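Local atomic coordinates of microcin B17-processing protein McbB (Escherichia coli str. K-12 substr. MG1655, PDB entry 6GRH), a protein that is needed to process the inactive precursor of microcin B17 into the active antibiotic peptide. Residues B[62-65]-B[66-70]; B[106-109]-B[110-113]; B[154-157]-B[158-162]; B[247-250]-B[251-255]. All coordinates share one frame; numbering follows the deposited sequence.

The four contacts come in series along the chain, each a local set of helical or turn neighbours. Interaction 1 lies on helix 59-68, its centre about 33 Å from that of the chain. Interaction 2 leads from strand 97-102 into helix 111-115, interaction 3 sits on helix 150-160, and interaction 4 forms the last turns of helix 236-254. The centres of interactions 2 and 4 are about 15 Å apart, those of 1 and 3 about 48 Å, on opposite sides of the chain's centre. Interaction 1 thus belongs to an outlying helical part beside the antiparallel sheet, while the others surround the mixed sheet, where the zinc site (interaction 3) and contacts with other chains (interaction 4) lie.

Interaction 1. Residues B[62-65]-B[66-70]; sequences LDKL and LDESL
Leu62 and Leu66 meet one helical turn apart, CG of Leu62 lying 4.1 Å from CD1 of Leu66, with the two branched side chains crossing at a slant. Leu66 keeps CG beside its own N (chi1 -66°), which lays the branch against the carbonyl oxygen of Leu62. Behind them run the bonds of helix 59-68: Leu66 N donates to Leu62 O at 2.9 Å, Asp67 N to Asp63 O at 2.8 Å and Glu68 N to Lys64 O at 2.9 Å. On the exposed flank, Lys64 NZ and Glu68 OE2 are 4.0 Å apart, too far for a salt bridge, so any attraction is probably weak.

The helix finishes in a Schellman motif. Leu70, with positive phi, is the C-prime residue, and its N reaches Asp67 O at 3.0 Å. Ser69 N makes a longer bond of 3.3 Å to Leu65 O, which also accepts a hydrogen bond from a water at 2.6 Å; this water is bonded to Ser69 OG as well. Ser69 OG in addition bonds Gly42 O, while Asp63 and Asp67 form salt bridges with Lys77 and Lys73.

Leucines thus suit the faces turned to neighbouring helices: Leu62 and Leu66 touch helix 73-82, and Leu65 touches helix 41-52. The two aspartates add charge pairing to this apolar packing, and the small serine hydroxyl can join water and a neighbouring carbonyl where the helical bonding pattern changes.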
loop_
_atom_site.group_PDB
_atom_site.type_symbol
_atom_site.label_atom_id
_atom_site.label_comp_id
_atom_site.label_asym_id
_atom_site.label_seq_id
_atom_site.Cartn_x
_atom_site.Cartn_y
_atom_site.Cartn_z
ATOM N N LEU B 62 -48.673 3.551 -13.536
ATOM C CA LEU B 62 -48.663 2.303 -12.769
ATOM C C LEU B 62 -50.052 2.070 -12.186
ATOM O O LEU B 62 -50.627 1.007 -12.383
ATOM C CB LEU B 62 -47.601 2.314 -11.676
ATOM C CG LEU B 62 -47.605 1.060 -10.766
ATOM C CD1 LEU B 62 -47.478 -0.225 -11.574
ATOM C CD2 LEU B 62 -46.513 1.127 -9.741
ATOM N N ASP B 63 -50.601 3.095 -11.533
ATOM C CA ASP B 63 -51.973 3.063 -11.005
ATOM C C ASP B 63 -53.000 2.676 -12.062
ATOM O O ASP B 63 -53.847 1.823 -11.824
ATOM C CB ASP B 63 -52.368 4.417 -10.390
ATOM C CG ASP B 63 -51.642 4.699 -9.087
ATOM O OD1 ASP B 63 -50.826 3.852 -8.655
ATOM O OD2 ASP B 63 -51.869 5.774 -8.489
ATOM N N LYS B 64 -52.902 3.316 -13.224
ATOM C CA LYS B 64 -53.767 3.036 -14.376
ATOM C C LYS B 64 -53.641 1.564 -14.803
ATOM O O LYS B 64 -54.619 0.889 -15.014
ATOM C CB LYS B 64 -53.382 3.969 -15.539
ATOM C CG LYS B 64 -54.424 4.142 -16.637
ATOM C CD LYS B 64 -54.292 5.536 -17.283
ATOM C CE LYS B 64 -54.936 5.627 -18.658
ATOM N NZ LYS B 64 -56.320 5.100 -18.696
ATOM N N LEU B 65 -52.409 1.084 -14.905
ATOM C CA LEU B 65 -52.143 -0.324 -15.232
ATOM C C LEU B 65 -52.831 -1.283 -14.253
ATOM O O LEU B 65 -53.494 -2.242 -14.658
ATOM C CB LEU B 65 -50.639 -0.582 -15.226
ATOM C CG LEU B 65 -50.013 -1.372 -16.364
ATOM C CD1 LEU B 65 -50.372 -0.859 -17.751
ATOM C CD2 LEU B 65 -48.497 -1.329 -16.151
ATOM N N LEU B 66 -52.677 -0.984 -12.967
ATOM C CA LEU B 66 -53.304 -1.776 -11.904
ATOM C C LEU B 66 -54.840 -1.696 -11.953
ATOM O O LEU B 66 -55.514 -2.724 -11.837
ATOM C CB LEU B 66 -52.769 -1.357 -10.530
ATOM C CG LEU B 66 -51.288 -1.665 -10.295
ATOM C CD1 LEU B 66 -50.748 -0.879 -9.102
ATOM C CD2 LEU B 66 -51.103 -3.158 -10.102
ATOM N N ASP B 67 -55.385 -0.490 -12.138
ATOM C CA ASP B 67 -56.843 -0.301 -12.311
ATOM C C ASP B 67 -57.386 -1.118 -13.463
ATOM O O ASP B 67 -58.406 -1.755 -13.325
ATOM C CB ASP B 67 -57.223 1.173 -12.547
ATOM C CG ASP B 67 -57.158 2.032 -11.270
ATOM O OD1 ASP B 67 -56.992 1.481 -10.158
ATOM O OD2 ASP B 67 -57.284 3.275 -11.385
ATOM N N GLU B 68 -56.682 -1.120 -14.590
ATOM C CA GLU B 68 -57.116 -1.872 -15.787
ATOM C C GLU B 68 -57.191 -3.390 -15.574
ATOM O O GLU B 68 -58.043 -4.066 -16.130
ATOM C CB GLU B 68 -56.191 -1.531 -16.967
ATOM C CG GLU B 68 -56.473 -0.142 -17.546
ATOM C CD GLU B 68 -55.473 0.332 -18.612
ATOM O OE1 GLU B 68 -54.300 -0.085 -18.638
ATOM O OE2 GLU B 68 -55.883 1.159 -19.441
ATOM N N SER B 69 -56.297 -3.913 -14.744
ATOM C CA SER B 69 -56.312 -5.317 -14.354
ATOM C C SER B 69 -57.123 -5.578 -13.083
ATOM O O SER B 69 -57.045 -6.673 -12.552
ATOM C CB SER B 69 -54.888 -5.803 -14.170
ATOM O OG SER B 69 -54.282 -5.976 -15.428
ATOM N N LEU B 70 -57.924 -4.599 -12.637
ATOM C CA LEU B 70 -58.767 -4.705 -11.444
ATOM C C LEU B 70 -58.031 -5.155 -10.162
ATOM O O LEU B 70 -58.545 -5.952 -9.380
ATOM C CB LEU B 70 -59.954 -5.614 -11.753
ATOM C CG LEU B 70 -60.872 -5.139 -12.900
ATOM C CD1 LEU B 70 -61.864 -6.244 -13.221
ATOM C CD2 LEU B 70 -61.591 -3.841 -12.538
HETATM O O HOH W 1 -53.293 -3.958 -16.594
#

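Interaction 2. Residues B[106-109]-B[110-113]; sequences HLFS and NARE
Phe108 and Ala111 meet through their CB atoms, 4.0 Å apart, at the turn that leads into helix 111-115. From its CB, the Phe108 side chain sets CG beside the backbone N (chi1 -58°), and the ring then leads away from the turn. The methyl of Ala111 stays at the ring's edge, near its plane, while CB of Leu107 lies 4.2 Å above one face, offset toward the rim. Farther out the ring packs on Ile100 and Ile125 of the sheet and on Tyr243 and Ile246 of helix 236-254, a setting that suits a large apolar group; Ala111, also against Tyr243, is small enough to sit close to the turn.

The backbone from Phe108 to Ala111 makes a type I beta turn, closed by Ala111 N to Phe108 O at 3.0 Å. The N-H points well at the oxygen (164°) but comes from above the carbonyl plane. A water donates to Phe108 O at 2.8 Å and accepts from Arg112 N, and a second water bridges Leu107 O and Asn110 N, the latter at 3.0 Å. On the outer side, Ser109 holds OG between its N and carbonyl carbon (chi1 64°), which brings it to His106 O at 3.2 Å; Ser109 N bonds the same oxygen. The guanidinium of Arg112 turns to Ser123 O.

One face is therefore apolar and buried, whereas on the other, waters take up the N-H of Asn110 in the turn and of Arg112 in the first turn of the helix, where no backbone acceptor of these segments does so.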
loop_
_atom_site.group_PDB
_atom_site.type_symbol
_atom_site.label_atom_id
_atom_site.label_comp_id
_atom_site.label_asym_id
_atom_site.label_seq_id
_atom_site.Cartn_x
_atom_site.Cartn_y
_atom_site.Cartn_z
ATOM N N HIS B 106 -19.707 7.284 -32.077
ATOM C CA HIS B 106 -20.421 6.135 -32.678
ATOM C C HIS B 106 -20.546 4.878 -31.772
ATOM O O HIS B 106 -21.537 4.175 -31.857
ATOM C CB HIS B 106 -19.832 5.769 -34.058
ATOM C CG HIS B 106 -18.349 5.538 -34.047
ATOM N ND1 HIS B 106 -17.429 6.559 -33.886
ATOM C CD2 HIS B 106 -17.625 4.397 -34.171
ATOM C CE1 HIS B 106 -16.208 6.060 -33.925
ATOM N NE2 HIS B 106 -16.300 4.751 -34.099
ATOM N N LEU B 107 -19.581 4.637 -30.876
ATOM C CA LEU B 107 -19.684 3.556 -29.872
ATOM C C LEU B 107 -20.910 3.726 -28.966
ATOM O O LEU B 107 -21.409 2.755 -28.414
ATOM C CB LEU B 107 -18.402 3.461 -29.009
ATOM C CG LEU B 107 -18.380 2.519 -27.781
ATOM C CD1 LEU B 107 -18.585 1.058 -28.221
ATOM C CD2 LEU B 107 -17.082 2.695 -26.953
ATOM N N PHE B 108 -21.394 4.960 -28.830
ATOM C CA PHE B 108 -22.509 5.284 -27.952
ATOM C C PHE B 108 -23.777 5.661 -28.693
ATOM O O PHE B 108 -24.683 6.197 -28.077
ATOM C CB PHE B 108 -22.124 6.454 -27.061
ATOM C CG PHE B 108 -20.922 6.193 -26.231
ATOM C CD1 PHE B 108 -19.692 6.693 -26.599
ATOM C CD2 PHE B 108 -21.022 5.422 -25.092
ATOM C CE1 PHE B 108 -18.567 6.464 -25.808
ATOM C CE2 PHE B 108 -19.908 5.189 -24.295
ATOM C CZ PHE B 108 -18.676 5.708 -24.664
ATOM N N SER B 109 -23.859 5.345 -29.977
ATOM C CA SER B 109 -24.981 5.807 -30.792
ATOM C C SER B 109 -26.340 5.217 -30.365
ATOM O O SER B 109 -27.374 5.768 -30.714
ATOM C CB SER B 109 -24.723 5.529 -32.262
ATOM O OG SER B 109 -24.652 4.147 -32.484
ATOM N N ASN B 110 -26.352 4.109 -29.624
ATOM C CA ASN B 110 -27.598 3.594 -29.054
ATOM C C ASN B 110 -27.711 3.766 -27.526
ATOM O O ASN B 110 -28.709 3.351 -26.941
ATOM C CB ASN B 110 -27.785 2.130 -29.480
ATOM C CG ASN B 110 -28.051 1.982 -30.971
ATOM O OD1 ASN B 110 -27.348 1.250 -31.669
ATOM N ND2 ASN B 110 -29.039 2.700 -31.476
ATOM N N ALA B 111 -26.718 4.402 -26.896
ATOM C CA ALA B 111 -26.590 4.408 -25.429
ATOM C C ALA B 111 -27.683 5.207 -24.751
ATOM O O ALA B 111 -28.214 4.770 -23.758
ATOM C CB ALA B 111 -25.236 4.950 -24.994
ATOM N N ARG B 112 -28.046 6.350 -25.319
ATOM C CA ARG B 112 -29.092 7.167 -24.729
ATOM C C ARG B 112 -30.395 6.395 -24.595
ATOM O O ARG B 112 -31.031 6.462 -23.562
ATOM C CB ARG B 112 -29.336 8.414 -25.535
ATOM C CG ARG B 112 -28.137 9.346 -25.504
ATOM C CD ARG B 112 -28.099 10.116 -26.788
ATOM N NE ARG B 112 -28.752 11.395 -26.695
ATOM C CZ ARG B 112 -29.391 12.009 -27.694
ATOM N NH1 ARG B 112 -29.535 11.449 -28.897
ATOM N NH2 ARG B 112 -29.889 13.215 -27.483
ATOM N N GLU B 113 -30.785 5.650 -25.624
ATOM C CA GLU B 113 -32.074 4.960 -25.583
ATOM C C GLU B 113 -32.001 3.660 -24.771
ATOM O O GLU B 113 -32.907 3.391 -23.982
ATOM C CB GLU B 113 -32.640 4.739 -26.990
ATOM C CG GLU B 113 -34.141 5.013 -27.064
ATOM C CD GLU B 113 -34.482 6.491 -26.916
ATOM O OE1 GLU B 113 -35.151 6.878 -25.927
ATOM O OE2 GLU B 113 -34.082 7.273 -27.802
HETATM O O HOH W 2 -24.351 2.317 -28.391
HETATM O O HOH W 3 -27.179 7.401 -28.052
HETATM O O HOH W 4 -29.802 6.174 -28.408
#

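Interaction 3. Residues B[154-157]-B[158-162]; sequences KRIY and SKFES
The backbone running from 154-157 into 158-162 is alpha-helical: Lys154 O accepts a hydrogen bond from Ser158 N at 2.9 Å, and the same four-residue step joins Arg155 to Lys159, Ile156 to Phe160 and Tyr157 to Glu161. Phe160 keeps CG beside its backbone N (chi1 -57°), which turns the ring back toward Ile156, whose CG2 lies in the ring plane, at the edge, 3.9 Å from CD2 of Phe160; CB of Lys159 covers the centre of one face. Both apolar residues suit the side facing the sheet. Arg155 and Lys159 run alongside each other, CG of Arg155 lying 4.0 Å from CD of Lys159. Their like charges probably coexist because both ends donate to loop carbonyls, of Ile128, Asp130 and Ile133. Glu161 lays its carboxylate 18° from parallel to the Tyr157 ring; Arg295 and the Tyr184 hydroxyl hold the acid. Tyr157 is edge-to-face with Phe168, its hydroxyl bonds Gln170 and His193 N, and its side chain touches the zinc ligand Cys192, coming within about 7 Å of the zinc ion. Helix 150-160 is the crossover of a beta-alpha-beta unit between strands 139-144 and 167-174, with Tyr157 in the second shell of the four-cysteine zinc site.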
loop_
_atom_site.group_PDB
_atom_site.type_symbol
_atom_site.label_atom_id
_atom_site.label_comp_id
_atom_site.label_asym_id
_atom_site.label_seq_id
_atom_site.Cartn_x
_atom_site.Cartn_y
_atom_site.Cartn_z
ATOM N N LYS B 154 -7.572 18.947 -20.889
ATOM C CA LYS B 154 -7.351 20.324 -20.487
ATOM C C LYS B 154 -8.369 21.287 -21.122
ATOM O O LYS B 154 -8.871 22.177 -20.445
ATOM C CB LYS B 154 -5.922 20.722 -20.849
ATOM C CG LYS B 154 -5.498 22.125 -20.491
ATOM C CD LYS B 154 -3.999 22.252 -20.795
ATOM C CE LYS B 154 -3.501 23.668 -20.641
ATOM N NZ LYS B 154 -3.160 23.904 -19.208
ATOM N N ARG B 155 -8.669 21.081 -22.400
ATOM C CA ARG B 155 -9.704 21.860 -23.093
ATOM C C ARG B 155 -11.089 21.726 -22.417
ATOM O O ARG B 155 -11.788 22.721 -22.217
ATOM C CB ARG B 155 -9.802 21.407 -24.550
ATOM C CG ARG B 155 -10.898 22.088 -25.370
ATOM C CD ARG B 155 -11.220 21.283 -26.612
ATOM N NE ARG B 155 -12.423 21.754 -27.313
ATOM C CZ ARG B 155 -13.111 21.041 -28.208
ATOM N NH1 ARG B 155 -12.736 19.802 -28.534
ATOM N NH2 ARG B 155 -14.195 21.565 -28.783
ATOM N N ILE B 156 -11.480 20.495 -22.091
ATOM C CA ILE B 156 -12.778 20.235 -21.461
ATOM C C ILE B 156 -12.856 20.873 -20.057
ATOM O O ILE B 156 -13.875 21.502 -19.677
ATOM C CB ILE B 156 -13.100 18.708 -21.432
ATOM C CG1 ILE B 156 -13.227 18.128 -22.850
ATOM C CG2 ILE B 156 -14.378 18.431 -20.657
ATOM C CD1 ILE B 156 -14.255 18.823 -23.736
ATOM N N TYR B 157 -11.789 20.725 -19.276
ATOM C CA TYR B 157 -11.726 21.396 -17.978
ATOM C C TYR B 157 -11.795 22.920 -18.125
ATOM O O TYR B 157 -12.519 23.581 -17.377
ATOM C CB TYR B 157 -10.478 20.987 -17.197
ATOM C CG TYR B 157 -10.501 19.600 -16.542
ATOM C CD1 TYR B 157 -11.613 18.729 -16.612
ATOM C CD2 TYR B 157 -9.386 19.164 -15.826
ATOM C CE1 TYR B 157 -11.592 17.474 -15.989
ATOM C CE2 TYR B 157 -9.361 17.922 -15.220
ATOM C CZ TYR B 157 -10.460 17.081 -15.287
ATOM O OH TYR B 157 -10.411 15.872 -14.641
ATOM N N SER B 158 -11.039 23.464 -19.080
ATOM C CA SER B 158 -10.969 24.890 -19.302
ATOM C C SER B 158 -12.348 25.466 -19.636
ATOM O O SER B 158 -12.731 26.482 -19.108
ATOM C CB SER B 158 -9.971 25.173 -20.416
ATOM O OG SER B 158 -9.877 26.532 -20.644
ATOM N N LYS B 159 -13.096 24.764 -20.474
ATOM C CA LYS B 159 -14.457 25.173 -20.830
ATOM C C LYS B 159 -15.491 25.019 -19.704
ATOM O O LYS B 159 -16.325 25.901 -19.516
ATOM C CB LYS B 159 -14.920 24.389 -22.050
ATOM C CG LYS B 159 -14.161 24.759 -23.308
ATOM C CD LYS B 159 -14.408 23.799 -24.470
ATOM C CE LYS B 159 -15.881 23.647 -24.810
ATOM N NZ LYS B 159 -16.580 24.953 -24.978
ATOM N N PHE B 160 -15.440 23.925 -18.948
ATOM C CA PHE B 160 -16.577 23.566 -18.071
ATOM C C PHE B 160 -16.388 23.583 -16.553
ATOM O O PHE B 160 -17.396 23.527 -15.842
ATOM C CB PHE B 160 -17.151 22.221 -18.518
ATOM C CG PHE B 160 -17.587 22.209 -19.946
ATOM C CD1 PHE B 160 -18.505 23.155 -20.418
ATOM C CD2 PHE B 160 -17.090 21.270 -20.836
ATOM C CE1 PHE B 160 -18.894 23.165 -21.752
ATOM C CE2 PHE B 160 -17.488 21.261 -22.164
ATOM C CZ PHE B 160 -18.392 22.208 -22.623
ATOM N N GLU B 161 -15.144 23.699 -16.048
ATOM C CA GLU B 161 -14.877 23.660 -14.590
ATOM C C GLU B 161 -15.651 24.666 -13.769
ATOM O O GLU B 161 -15.918 24.413 -12.589
ATOM C CB GLU B 161 -13.396 23.909 -14.266
ATOM C CG GLU B 161 -12.563 22.675 -14.248
ATOM C CD GLU B 161 -11.122 22.942 -13.826
ATOM O OE1 GLU B 161 -10.645 24.104 -13.836
ATOM O OE2 GLU B 161 -10.449 21.978 -13.479
ATOM N N SER B 162 -15.956 25.812 -14.374
ATOM C CA SER B 162 -16.738 26.858 -13.726
ATOM C C SER B 162 -18.252 26.661 -13.791
ATOM O O SER B 162 -18.977 27.412 -13.140
ATOM C CB SER B 162 -16.412 28.222 -14.353
ATOM O OG SER B 162 -15.032 28.488 -14.172
#

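Interaction 4. Residues B[247-250]-B[251-255]; sequences KRRL and QELTG. With EDO (1,2-ethanediol), chain J.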
loop_
_atom_site.group_PDB
_atom_site.type_symbol
_atom_site.label_atom_id
_atom_site.label_comp_id
_atom_site.label_asym_id
_atom_site.label_seq_id
_atom_site.Cartn_x
_atom_site.Cartn_y
_atom_site.Cartn_z
ATOM N N LYS B 247 -21.595 2.057 -18.467
ATOM C CA LYS B 247 -22.997 1.988 -18.104
ATOM C C LYS B 247 -23.207 1.750 -16.613
ATOM O O LYS B 247 -23.959 2.486 -15.951
ATOM C CB LYS B 247 -23.717 0.910 -18.915
ATOM C CG LYS B 247 -25.223 1.016 -18.731
ATOM C CD LYS B 247 -25.959 -0.184 -19.278
ATOM C CE LYS B 247 -26.004 -1.289 -18.243
ATOM N NZ LYS B 247 -26.845 -2.352 -18.802
ATOM N N ARG B 248 -22.517 0.737 -16.074
ATOM C CA ARG B 248 -22.683 0.421 -14.674
ATOM C C ARG B 248 -22.185 1.505 -13.751
ATOM O O ARG B 248 -22.799 1.757 -12.726
ATOM C CB ARG B 248 -22.044 -0.900 -14.295
ATOM C CG ARG B 248 -22.763 -2.075 -14.892
ATOM C CD ARG B 248 -24.238 -2.135 -14.475
ATOM N NE ARG B 248 -24.733 -3.481 -14.683
ATOM C CZ ARG B 248 -25.999 -3.830 -14.837
ATOM N NH1 ARG B 248 -26.988 -2.936 -14.802
ATOM N NH2 ARG B 248 -26.278 -5.117 -14.995
ATOM N N ARG B 249 -21.116 2.178 -14.142
ATOM C CA ARG B 249 -20.635 3.283 -13.359
ATOM C C ARG B 249 -21.612 4.462 -13.351
ATOM O O ARG B 249 -21.896 5.039 -12.300
ATOM C CB ARG B 249 -19.200 3.660 -13.799
ATOM C CG ARG B 249 -18.573 4.715 -12.923
ATOM C CD ARG B 249 -18.207 4.135 -11.572
ATOM N NE ARG B 249 -17.625 5.162 -10.728
ATOM C CZ ARG B 249 -18.008 5.495 -9.499
ATOM N NH1 ARG B 249 -18.986 4.844 -8.850
ATOM N NH2 ARG B 249 -17.363 6.486 -8.886
ATOM N N LEU B 250 -22.131 4.828 -14.502
ATOM C CA LEU B 250 -23.156 5.862 -14.574
ATOM C C LEU B 250 -24.386 5.483 -13.787
ATOM O O LEU B 250 -25.001 6.328 -13.115
ATOM C CB LEU B 250 -23.558 6.159 -16.029
ATOM C CG LEU B 250 -22.736 7.174 -16.814
ATOM C CD1 LEU B 250 -23.201 7.178 -18.258
ATOM C CD2 LEU B 250 -22.798 8.571 -16.198
ATOM N N GLN B 251 -24.763 4.206 -13.895
ATOM C CA GLN B 251 -25.895 3.675 -13.151
ATOM C C GLN B 251 -25.696 3.817 -11.644
ATOM O O GLN B 251 -26.610 4.301 -10.957
ATOM C CB GLN B 251 -26.181 2.249 -13.570
ATOM C CG GLN B 251 -27.393 1.639 -12.896
ATOM C CD GLN B 251 -27.805 0.319 -13.509
ATOM O OE1 GLN B 251 -27.160 -0.192 -14.433
ATOM N NE2 GLN B 251 -28.937 -0.192 -13.066
ATOM N N GLU B 252 -24.494 3.479 -11.143
ATOM C CA GLU B 252 -24.183 3.642 -9.733
ATOM C C GLU B 252 -24.374 5.065 -9.260
ATOM O O GLU B 252 -24.896 5.295 -8.171
ATOM C CB GLU B 252 -22.722 3.283 -9.413
ATOM C CG GLU B 252 -22.408 1.823 -9.426
ATOM C CD GLU B 252 -20.895 1.531 -9.398
ATOM O OE1 GLU B 252 -20.079 2.447 -9.145
ATOM O OE2 GLU B 252 -20.542 0.355 -9.643
ATOM N N LEU B 253 -23.916 6.002 -10.074
ATOM C CA LEU B 253 -23.879 7.421 -9.714
ATOM C C LEU B 253 -25.208 8.143 -9.895
ATOM O O LEU B 253 -25.572 8.943 -9.033
ATOM C CB LEU B 253 -22.807 8.160 -10.530
ATOM C CG LEU B 253 -21.356 7.749 -10.191
ATOM C CD1 LEU B 253 -20.416 8.214 -11.286
ATOM C CD2 LEU B 253 -20.930 8.308 -8.853
ATOM N N THR B 254 -25.901 7.869 -11.000
ATOM C CA THR B 254 -27.092 8.635 -11.402
ATOM C C THR B 254 -28.306 7.797 -11.779
ATOM O O THR B 254 -29.354 8.363 -12.057
ATOM C CB THR B 254 -26.803 9.545 -12.636
ATOM O OG1 THR B 254 -26.493 8.730 -13.792
ATOM C CG2 THR B 254 -25.654 10.493 -12.349
ATOM N N GLY B 255 -28.177 6.478 -11.850
ATOM C CA GLY B 255 -29.251 5.665 -12.409
ATOM C C GLY B 255 -29.982 4.848 -11.350
ATOM O O GLY B 255 -29.977 5.166 -10.150
HETATM C C1 EDO J . -29.516 -5.704 -16.057
HETATM O O1 EDO J . -29.300 -5.416 -14.673
HETATM C C2 EDO J . -29.245 -7.183 -16.273
HETATM O O2 EDO J . -29.077 -7.472 -17.660
HETATM O O HOH W 5 -30.199 -2.280 -14.919
#
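The last turns of helix 236-254 are buried where a second copy of McbB and the McbC chain both reach them, and Arg248 and Gln251 meet side by side on this surface. Arg248 NH1 donates to Gln251 OE1 at 2.8 Å, with the oxygen in the guanidinium plane although the amide is turned 46° from it. A bend at chi2 (-58°) carries the arginine out across the helix, and the extended Gln251 leans back to meet NH1. A water joins Arg248 NH1 and Gln251 NE2, and the amide nitrogen also donates to Thr256 O. A 1,2-ethanediol, probably from the crystallisation liquor, accepts from Arg248 NH2 through O1 at 3.1 Å.

Lys247 NZ lies 4.0 Å above the same guanidinium, toward its rim. The two cations probably tolerate each other partly because Glu238 of the second subunit takes Lys247 in a salt bridge and Arg248 in a long, weak ion pair, with Asp118 adding long, weak pairs to both. Arg248 NE donates to Leu274 O of the second subunit.

Backbone bonds from each residue to the fourth one on mark this as an alpha-helix, and its other flank has a salt bridge, Arg249 NH1 to Glu252 OE1 at 2.7 Å, the side chains crossing at about a right angle. Leu253 lids one face of that guanidinium, CD1 4.0 Å above its centre, while NH2 bonds Phe266 O. Leu250 O accepts twice from Thr254, from N at 2.8 Å and from OG1 at 2.9 Å, the hydroxyl standing above the carbonyl plane. Arg41 of the McbC chain donates to the carbonyl oxygens of Glu252 and Gly255.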